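Local coordinates for uncharacterized protein (Eubacterium siraeum, PDB 4OBM), which is of unknown function but belongs to the LytR-CpsA-Psr family, linked to the cell envelope, and may act as a transcription regulator, at residues 125-128 / 129-132; 147-150 / 151-155; 179-182 / 183-186. All blocks are in the same frame, centred on the assembly; numbering follows the deposited sequence.

Contact 1 of 3, residues 125-128 / 129-132; sequences YENK and KDNT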
ATOM      1  N   TYR A 125     -22.953   7.745  -7.299  1.00 38.99           N
ATOM      2  CA  TYR A 125     -22.208   8.995  -7.128  1.00 38.53           C
ATOM      3  C   TYR A 125     -22.439   9.954  -8.288  1.00 41.19           C
ATOM      4  O   TYR A 125     -22.131   9.635  -9.438  1.00 38.73           O
ATOM      5  CB  TYR A 125     -20.695   8.756  -6.909  1.00 39.79           C
ATOM      6  CG  TYR A 125     -19.894  10.043  -6.815  1.00 42.10           C
ATOM      7  CD1 TYR A 125     -20.060  10.916  -5.741  1.00 44.64           C
ATOM      8  CD2 TYR A 125     -19.016  10.416  -7.828  1.00 42.57           C
ATOM      9  CE1 TYR A 125     -19.378  12.132  -5.683  1.00 45.86           C
ATOM     10  CE2 TYR A 125     -18.323  11.627  -7.776  1.00 43.72           C
ATOM     11  CZ  TYR A 125     -18.507  12.483  -6.702  1.00 51.12           C
ATOM     12  OH  TYR A 125     -17.822  13.677  -6.637  1.00 49.76           O
ATOM     13  N   GLU A 126     -22.967  11.146  -7.962  1.00 40.13           N
ATOM     14  CA  GLU A 126     -23.190  12.221  -8.930  1.00 41.32           C
ATOM     15  C   GLU A 126     -21.952  13.130  -8.942  1.00 43.87           C
ATOM     16  O   GLU A 126     -21.735  13.908  -8.005  1.00 42.83           O
ATOM     17  CB  GLU A 126     -24.497  12.999  -8.666  1.00 44.12           C
ATOM     18  CG  GLU A 126     -24.967  13.052  -7.213  1.00 60.93           C
ATOM     19  CD  GLU A 126     -26.403  13.495  -6.972  1.00 86.70           C
ATOM     20  OE1 GLU A 126     -27.153  13.706  -7.955  1.00 86.92           O
ATOM     21  OE2 GLU A 126     -26.782  13.619  -5.784  1.00 77.49           O
ATOM     22  N   ASN A 127     -21.100  12.945  -9.976  1.00 40.16           N
ATOM     23  CA  ASN A 127     -19.851  13.683 -10.195  1.00 39.91           C
ATOM     24  C   ASN A 127     -20.142  15.052 -10.805  1.00 44.33           C
ATOM     25  O   ASN A 127     -20.478  15.159 -11.986  1.00 43.49           O
ATOM     26  CB  ASN A 127     -18.908  12.876 -11.093  1.00 42.49           C
ATOM     27  CG  ASN A 127     -17.471  13.355 -11.119  1.00 61.86           C
ATOM     28  OD1 ASN A 127     -17.147  14.514 -10.828  1.00 55.76           O
ATOM     29  ND2 ASN A 127     -16.580  12.471 -11.510  1.00 50.40           N
ATOM     30  N   LYS A 128     -20.014  16.099  -9.983  1.00 41.92           N
ATOM     31  CA  LYS A 128     -20.316  17.469 -10.361  1.00 42.62           C
ATOM     32  C   LYS A 128     -19.158  18.133 -11.148  1.00 46.28           C
ATOM     33  O   LYS A 128     -19.320  19.261 -11.623  1.00 47.19           O
ATOM     34  CB  LYS A 128     -20.716  18.286  -9.123  1.00 46.15           C
ATOM     35  CG  LYS A 128     -22.223  18.534  -8.994  1.00 58.91           C
ATOM     36  CD  LYS A 128     -23.001  17.317  -8.486  1.00 71.03           C
ATOM     37  CE  LYS A 128     -24.260  17.687  -7.732  1.00 84.44           C
ATOM     38  NZ  LYS A 128     -23.979  18.080  -6.323  1.00 92.51           N
ATOM     39  N   LYS A 129     -18.042  17.414 -11.363  1.00 41.01           N
ATOM     40  CA  LYS A 129     -16.964  17.931 -12.195  1.00 40.93           C
ATOM     41  C   LYS A 129     -17.305  17.700 -13.685  1.00 47.87           C
ATOM     42  O   LYS A 129     -17.202  18.634 -14.483  1.00 48.10           O
ATOM     43  CB  LYS A 129     -15.591  17.303 -11.862  1.00 41.23           C
ATOM     44  CG  LYS A 129     -15.212  17.236 -10.385  1.00 47.64           C
ATOM     45  CD  LYS A 129     -14.663  18.529  -9.814  1.00 51.86           C
ATOM     46  CE  LYS A 129     -14.034  18.312  -8.462  1.00 54.20           C
ATOM     47  NZ  LYS A 129     -12.662  17.749  -8.568  1.00 56.94           N
ATOM     48  N   ASP A 130     -17.729  16.458 -14.048  1.00 45.90           N
ATOM     49  CA  ASP A 130     -18.016  16.061 -15.432  1.00 46.83           C
ATOM     50  C   ASP A 130     -19.501  15.756 -15.730  1.00 51.45           C
ATOM     51  O   ASP A 130     -19.809  15.391 -16.869  1.00 51.45           O
ATOM     52  CB  ASP A 130     -17.156  14.837 -15.814  1.00 48.50           C
ATOM     53  CG  ASP A 130     -17.361  13.600 -14.958  1.00 63.90           C
ATOM     54  OD1 ASP A 130     -18.340  13.567 -14.182  1.00 64.68           O
ATOM     55  OD2 ASP A 130     -16.546  12.652 -15.076  1.00 72.18           O
ATOM     56  N   ASN A 131     -20.410  15.914 -14.737  1.00 48.77           N
ATOM     57  CA  ASN A 131     -21.865  15.670 -14.856  1.00 49.57           C
ATOM     58  C   ASN A 131     -22.189  14.196 -15.231  1.00 54.15           C
ATOM     59  O   ASN A 131     -23.009  13.931 -16.119  1.00 54.23           O
ATOM     60  CB  ASN A 131     -22.532  16.660 -15.842  1.00 51.14           C
ATOM     61  CG  ASN A 131     -22.478  18.111 -15.407  1.00 76.01           C
ATOM     62  OD1 ASN A 131     -21.594  18.544 -14.643  1.00 72.13           O
ATOM     63  ND2 ASN A 131     -23.420  18.901 -15.901  1.00 66.14           N
ATOM     64  N   THR A 132     -21.532  13.243 -14.534  1.00 50.47           N
ATOM     65  CA  THR A 132     -21.738  11.803 -14.722  1.00 49.69           C
ATOM     66  C   THR A 132     -22.209  11.167 -13.424  1.00 52.84           C
ATOM     67  O   THR A 132     -21.999  11.730 -12.342  1.00 52.06           O
ATOM     68  CB  THR A 132     -20.471  11.081 -15.221  1.00 52.44           C
ATOM     69  OG1 THR A 132     -19.474  11.086 -14.197  1.00 54.12           O
ATOM     70  CG2 THR A 132     -19.932  11.649 -16.516  1.00 47.79           C
TER

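Contact 2 of 3, residues 147-150 / 151-155; sequences QMYA and YLTLP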
ATOM      1  N   GLN A 147     -13.480  -1.294 -13.095  1.00 27.10           N
ATOM      2  CA  GLN A 147     -14.507  -1.252 -12.038  1.00 26.88           C
ATOM      3  C   GLN A 147     -13.834  -1.090 -10.706  1.00 29.65           C
ATOM      4  O   GLN A 147     -14.310  -0.329  -9.862  1.00 29.85           O
ATOM      5  CB  GLN A 147     -15.353  -2.535 -12.036  1.00 28.89           C
ATOM      6  CG  GLN A 147     -16.106  -2.792 -13.332  1.00 32.16           C
ATOM      7  CD  GLN A 147     -16.906  -4.072 -13.293  1.00 44.00           C
ATOM      8  OE1 GLN A 147     -16.481  -5.106 -12.749  1.00 35.98           O
ATOM      9  NE2 GLN A 147     -18.054  -4.046 -13.951  1.00 30.42           N
HETATM   10  N   MSE A 148     -12.705  -1.836 -10.545  1.00 23.51           N
HETATM   11  CA  MSE A 148     -11.876  -1.843  -9.358  0.70 20.13           C
HETATM   12  C   MSE A 148     -11.290  -0.448  -9.115  1.00 26.15           C
HETATM   13  O   MSE A 148     -11.362   0.048  -7.989  1.00 26.52           O
HETATM   14  CB  MSE A 148     -10.779  -2.888  -9.566  0.70 20.12           C
HETATM   15  CG  MSE A 148      -9.793  -2.961  -8.471  0.70 23.02           C
HETATM   16 SE   MSE A 148     -10.454  -4.024  -7.050  0.52 26.39          SE
HETATM   17  CE  MSE A 148      -8.768  -4.364  -6.337  0.70 22.26           C
ATOM     18  N   TYR A 149     -10.732   0.187 -10.180  1.00 23.62           N
ATOM     19  CA  TYR A 149     -10.138   1.530 -10.146  1.00 23.59           C
ATOM     20  C   TYR A 149     -11.205   2.591  -9.750  1.00 29.18           C
ATOM     21  O   TYR A 149     -10.960   3.359  -8.821  1.00 29.12           O
ATOM     22  CB  TYR A 149      -9.465   1.895 -11.499  1.00 24.19           C
ATOM     23  CG  TYR A 149      -8.699   3.197 -11.416  1.00 25.49           C
ATOM     24  CD1 TYR A 149      -7.379   3.222 -10.977  1.00 27.08           C
ATOM     25  CD2 TYR A 149      -9.330   4.418 -11.653  1.00 25.61           C
ATOM     26  CE1 TYR A 149      -6.702   4.427 -10.788  1.00 25.86           C
ATOM     27  CE2 TYR A 149      -8.671   5.625 -11.447  1.00 25.96           C
ATOM     28  CZ  TYR A 149      -7.357   5.624 -11.009  1.00 30.26           C
ATOM     29  OH  TYR A 149      -6.680   6.807 -10.856  1.00 29.53           O
ATOM     30  N   ALA A 150     -12.375   2.615 -10.437  1.00 25.33           N
ATOM     31  CA  ALA A 150     -13.483   3.555 -10.176  1.00 24.65           C
ATOM     32  C   ALA A 150     -14.004   3.465  -8.726  1.00 28.98           C
ATOM     33  O   ALA A 150     -14.229   4.497  -8.089  1.00 27.78           O
ATOM     34  CB  ALA A 150     -14.619   3.316 -11.156  1.00 25.21           C
ATOM     35  N   TYR A 151     -14.151   2.243  -8.199  1.00 26.59           N
ATOM     36  CA  TYR A 151     -14.579   2.008  -6.808  1.00 25.97           C
ATOM     37  C   TYR A 151     -13.563   2.593  -5.814  1.00 27.32           C
ATOM     38  O   TYR A 151     -13.937   3.267  -4.868  1.00 26.40           O
ATOM     39  CB  TYR A 151     -14.773   0.481  -6.548  1.00 26.68           C
ATOM     40  CG  TYR A 151     -15.373   0.091  -5.202  1.00 28.10           C
ATOM     41  CD1 TYR A 151     -16.300   0.912  -4.560  1.00 30.20           C
ATOM     42  CD2 TYR A 151     -15.070  -1.135  -4.610  1.00 28.75           C
ATOM     43  CE1 TYR A 151     -16.875   0.545  -3.343  1.00 31.00           C
ATOM     44  CE2 TYR A 151     -15.647  -1.517  -3.396  1.00 29.63           C
ATOM     45  CZ  TYR A 151     -16.544  -0.669  -2.763  1.00 36.55           C
ATOM     46  OH  TYR A 151     -17.112  -1.021  -1.564  1.00 37.82           O
ATOM     47  N   LEU A 152     -12.287   2.337  -6.053  1.00 24.68           N
ATOM     48  CA  LEU A 152     -11.164   2.712  -5.213  1.00 24.37           C
ATOM     49  C   LEU A 152     -10.917   4.232  -5.142  1.00 23.84           C
ATOM     50  O   LEU A 152     -10.395   4.716  -4.125  1.00 19.44           O
ATOM     51  CB  LEU A 152      -9.923   2.004  -5.774  1.00 25.07           C
ATOM     52  CG  LEU A 152      -8.752   1.751  -4.825  1.00 32.09           C
ATOM     53  CD1 LEU A 152      -9.127   0.777  -3.713  1.00 31.58           C
ATOM     54  CD2 LEU A 152      -7.527   1.240  -5.602  1.00 39.23           C
ATOM     55  N   THR A 153     -11.264   4.960  -6.225  1.00 19.72           N
ATOM     56  CA  THR A 153     -10.996   6.376  -6.372  1.00 20.74           C
ATOM     57  C   THR A 153     -12.250   7.294  -6.319  1.00 27.86           C
ATOM     58  O   THR A 153     -12.137   8.459  -6.720  1.00 28.55           O
ATOM     59  CB  THR A 153     -10.222   6.625  -7.684  1.00 29.20           C
ATOM     60  OG1 THR A 153     -11.030   6.243  -8.787  1.00 28.18           O
ATOM     61  CG2 THR A 153      -8.904   5.879  -7.731  1.00 28.22           C
ATOM     62  N   LEU A 154     -13.408   6.815  -5.793  1.00 24.96           N
ATOM     63  CA  LEU A 154     -14.598   7.663  -5.677  1.00 25.60           C
ATOM     64  C   LEU A 154     -14.328   8.871  -4.780  1.00 31.57           C
ATOM     65  O   LEU A 154     -13.853   8.714  -3.646  1.00 30.18           O
ATOM     66  CB  LEU A 154     -15.811   6.901  -5.141  1.00 26.18           C
ATOM     67  CG  LEU A 154     -16.603   6.045  -6.101  1.00 31.59           C
ATOM     68  CD1 LEU A 154     -17.515   5.135  -5.319  1.00 32.27           C
ATOM     69  CD2 LEU A 154     -17.391   6.891  -7.101  1.00 32.64           C
ATOM     70  N   PRO A 155     -14.663  10.083  -5.259  1.00 31.34           N
ATOM     71  CA  PRO A 155     -14.411  11.290  -4.448  1.00 32.31           C
ATOM     72  C   PRO A 155     -15.308  11.376  -3.201  1.00 39.15           C
ATOM     73  O   PRO A 155     -14.977  12.101  -2.258  1.00 39.54           O
ATOM     74  CB  PRO A 155     -14.703  12.436  -5.428  1.00 34.27           C
ATOM     75  CG  PRO A 155     -14.689  11.805  -6.809  1.00 37.71           C
ATOM     76  CD  PRO A 155     -15.216  10.429  -6.583  1.00 33.05           C
TER

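Contact 3 of 3, residues 179-182 / 183-186; sequences QNFI and GTSS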
ATOM      1  N   GLN A 179      -6.356 -12.508  -2.798  1.00 27.17           N
ATOM      2  CA  GLN A 179      -7.020 -13.324  -3.817  1.00 27.90           C
ATOM      3  C   GLN A 179      -6.167 -13.627  -5.043  1.00 34.41           C
ATOM      4  O   GLN A 179      -6.459 -14.608  -5.740  1.00 35.65           O
ATOM      5  CB  GLN A 179      -8.315 -12.656  -4.277  1.00 28.67           C
ATOM      6  CG  GLN A 179      -9.398 -12.667  -3.208  1.00 30.67           C
ATOM      7  CD  GLN A 179     -10.469 -11.664  -3.508  1.00 41.32           C
ATOM      8  OE1 GLN A 179     -10.789 -11.400  -4.671  1.00 34.99           O
ATOM      9  NE2 GLN A 179     -11.071 -11.113  -2.465  1.00 23.42           N
ATOM     10  N   ASN A 180      -5.152 -12.795  -5.335  1.00 30.70           N
ATOM     11  CA  ASN A 180      -4.356 -12.963  -6.551  1.00 30.34           C
ATOM     12  C   ASN A 180      -2.866 -13.175  -6.339  1.00 34.88           C
ATOM     13  O   ASN A 180      -2.183 -13.425  -7.331  1.00 35.77           O
ATOM     14  CB  ASN A 180      -4.526 -11.750  -7.445  1.00 27.90           C
ATOM     15  CG  ASN A 180      -5.913 -11.551  -7.949  1.00 40.26           C
ATOM     16  OD1 ASN A 180      -6.403 -12.309  -8.792  1.00 35.69           O
ATOM     17  ND2 ASN A 180      -6.563 -10.515  -7.443  1.00 29.85           N
ATOM     18  N   PHE A 181      -2.335 -13.026  -5.112  1.00 30.88           N
ATOM     19  CA  PHE A 181      -0.887 -13.211  -4.920  1.00 31.32           C
ATOM     20  C   PHE A 181      -0.577 -14.452  -4.125  1.00 36.00           C
ATOM     21  O   PHE A 181       0.517 -14.987  -4.281  1.00 35.24           O
ATOM     22  CB  PHE A 181      -0.214 -11.994  -4.263  1.00 32.56           C
ATOM     23  CG  PHE A 181      -0.017 -10.818  -5.182  1.00 32.42           C
ATOM     24  CD1 PHE A 181      -1.080  -9.984  -5.507  1.00 34.31           C
ATOM     25  CD2 PHE A 181       1.239 -10.520  -5.693  1.00 33.98           C
ATOM     26  CE1 PHE A 181      -0.894  -8.888  -6.350  1.00 34.85           C
ATOM     27  CE2 PHE A 181       1.430  -9.415  -6.523  1.00 35.52           C
ATOM     28  CZ  PHE A 181       0.361  -8.605  -6.847  1.00 33.63           C
ATOM     29  N   ILE A 182      -1.517 -14.921  -3.280  1.00 33.79           N
ATOM     30  CA  ILE A 182      -1.299 -16.148  -2.511  1.00 34.23           C
ATOM     31  C   ILE A 182      -1.250 -17.297  -3.525  1.00 39.18           C
ATOM     32  O   ILE A 182      -2.143 -17.421  -4.361  1.00 38.70           O
ATOM     33  CB  ILE A 182      -2.352 -16.358  -1.374  1.00 36.82           C
ATOM     34  CG1 ILE A 182      -2.237 -15.240  -0.307  1.00 35.59           C
ATOM     35  CG2 ILE A 182      -2.218 -17.760  -0.728  1.00 38.05           C
ATOM     36  CD1 ILE A 182      -3.397 -15.127   0.724  1.00 34.09           C
ATOM     37  N   GLY A 183      -0.155 -18.043  -3.501  1.00 36.41           N
ATOM     38  CA  GLY A 183       0.056 -19.168  -4.400  1.00 37.20           C
ATOM     39  C   GLY A 183       0.715 -18.820  -5.723  1.00 41.50           C
ATOM     40  O   GLY A 183       0.906 -19.719  -6.549  1.00 40.63           O
ATOM     41  N   THR A 184       1.069 -17.523  -5.951  1.00 38.57           N
ATOM     42  CA  THR A 184       1.734 -17.145  -7.209  1.00 38.64           C
ATOM     43  C   THR A 184       3.192 -17.612  -7.208  1.00 42.36           C
ATOM     44  O   THR A 184       3.782 -17.812  -6.134  1.00 42.47           O
ATOM     45  CB  THR A 184       1.636 -15.644  -7.549  1.00 45.78           C
ATOM     46  OG1 THR A 184       2.070 -14.835  -6.461  1.00 42.67           O
ATOM     47  CG2 THR A 184       0.261 -15.244  -8.015  1.00 44.86           C
ATOM     48  N   SER A 185       3.748 -17.824  -8.420  1.00 37.35           N
ATOM     49  CA  SER A 185       5.137 -18.250  -8.619  1.00 36.91           C
ATOM     50  C   SER A 185       6.052 -17.047  -8.842  1.00 36.59           C
ATOM     51  O   SER A 185       5.564 -15.937  -9.088  1.00 34.08           O
ATOM     52  CB  SER A 185       5.232 -19.200  -9.812  1.00 41.48           C
ATOM     53  OG  SER A 185       4.916 -18.542 -11.029  1.00 46.55           O
ATOM     54  N   SER A 186       7.379 -17.274  -8.776  1.00 32.92           N
ATOM     55  CA  SER A 186       8.363 -16.230  -9.047  1.00 32.83           C
ATOM     56  C   SER A 186       8.296 -15.839 -10.542  1.00 35.24           C
ATOM     57  O   SER A 186       8.489 -14.673 -10.855  1.00 33.17           O
ATOM     58  CB  SER A 186       9.767 -16.668  -8.644  1.00 37.40           C
ATOM     59  OG  SER A 186      10.206 -17.773  -9.413  1.00 48.86           O
TER

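Contact 1 of 3, residues 125-128 / 129-132
N127 and T132 face each other as an antiparallel hydrogen-bonded pair at the root of the hairpin turn between strands 123-127 and 132-139. The backbone N of N127 gives a sound bond to T132 O at 2.8 Å. On the return side N127 O meets two donors, N131 N and T132 N, both weakly. Two residues facing one make this a G1 beta bulge, and N131, with phi and psi both positive, takes the bulge position.

The side chain of N127 leans over the turn. Its CB lies 3.2 Å from D130 OD1 and also borders T132 OG1. With CG swung opposite the backbone N (chi1 -166°), the amide is carried across the loop, and CG again meets D130 OD1. OD1 of N127 accepts the N-H of K129 at 3.1 Å, the donor standing 27° out of the carbonyl plane, while CB and CG of K129 rest alongside the same oxygen. ND2 points toward the D130 carboxylate, but its 3.4 Å approach to D130 OD1 has too poor an angle for a hydrogen bond; the two flat groups are turned 50° from each other.

D130 OD1 is instead occupied by T132 OG1, which gives it a 2.7 Å bond from above the carboxylate plane. A weak bond from T132 N reaches the same oxygen, so this carboxylate ties the end of the turn back to the start of the next strand.

The tip is exposed and far from the middle of the chain. Further down the two-stranded sheet, Y125 pairs through its backbone with T134 on strand 132-139, and its side chain packs on L154, P155 and D156 in the loop after helix 145-152.

Contact 2 of 3, residues 147-150 / 151-155
This is a local helix-end contact: the last turn of helix 145-152 runs out at T153, whose hydroxyl folds back onto the backbone one turn earlier. Two regular i to i+4 alpha-helical bonds lead up to it, Y151 N to Q147 O and L152 N to M148 O, both at 3.1 Å. T153 is the first residue to leave helical backbone angles, and its N-H makes a weak bond to Y149 O. The side chain reinforces that link: T153 OG1 donates to the same Y149 O at 2.9 Å, coming from 39° above the carbonyl plane.

The helix is buried on several sides: L152 lies between F109 and V172, while Y151, three residues on from M148 and on the same side of the helix, meets L117, V119, I123 and L168, with its ring nearly parallel to that of F143.

Beyond T153, L154 brings its CG to 3.5 Å from A150 O and packs against I123 and Y125 of strand 123-127.

Y149 projects on another side, toward K102 and T106 of helix 102-112. Its CG is anti to its own N (chi1 -173°), which brings a face of the ring against the T153 methyl. That methyl sits over the ring in a CH-pi contact, CG2 being 3.9 Å from the centroid, 22° off the normal and nearest to CZ.

Contact 3 of 3, residues 179-182 / 183-186
F181 O receives two hydrogen bonds from T184, and together they close a type II beta turn running from F181 to T184 in the link between helix 164-181 and helix 186-199. The shorter comes from the hydroxyl: T184 OG1 donates to F181 O at 2.7 Å, tilted 20° from the carbonyl plane. T184 N gives the second at 3.1 Å, and it is close to straight at the hydrogen. The threonine therefore grips one oxygen with both its backbone and its side chain.

Its first torsion makes this possible. With chi1 at 52°, OG1 is tucked between its own N and carbonyl carbon and so faces F181 O, while CG2 is sent back along the helix to lie 3.1 Å from N180 O. Replacing T184 by a valine would probably leave F181 O with the backbone N-H as its sole donor from this residue, and so a looser turn.

At the bend, G183 has a positive phi, and any CB there would be driven into I182 O. I182 occupies the preceding corner, with its CG2 3.5 Å from G183 N. The turn is also pinned from outside by backbone hydrogen bonding between G183 and L220.

Around the turn, F181 packs on V112, L189 and L220 and meets the ring of Y192 with the planes at about 60°, and T184 shares L189 and L220 with it, so both ends of the turn rest on helices 186-199 and 213-220. The chain then enters the next helix through S185, the N-cap residue, whose OG caps the backbone N of T188.

Contact 2 is the buried one of the three, whereas contacts 1 and 3 lie at the surface. All three are chain turns or helix ends, yet their chemistry follows their place: contact 1 is almost wholly polar, contact 2 adds a methyl-on-ring contact and wide hydrophobic surroundings, and contact 3 combines a polar turn with packing against neighbouring helices. Contacts 2 and 3 share a device, a threonine hydroxyl bonding to a carbonyl near a helix end. Contacts 1 and 2 touch directly, Y125 packing on L154 and P155. Contact 3 stands apart, its centre about 23 Å from that of contact 2 and 37 Å from that of contact 1.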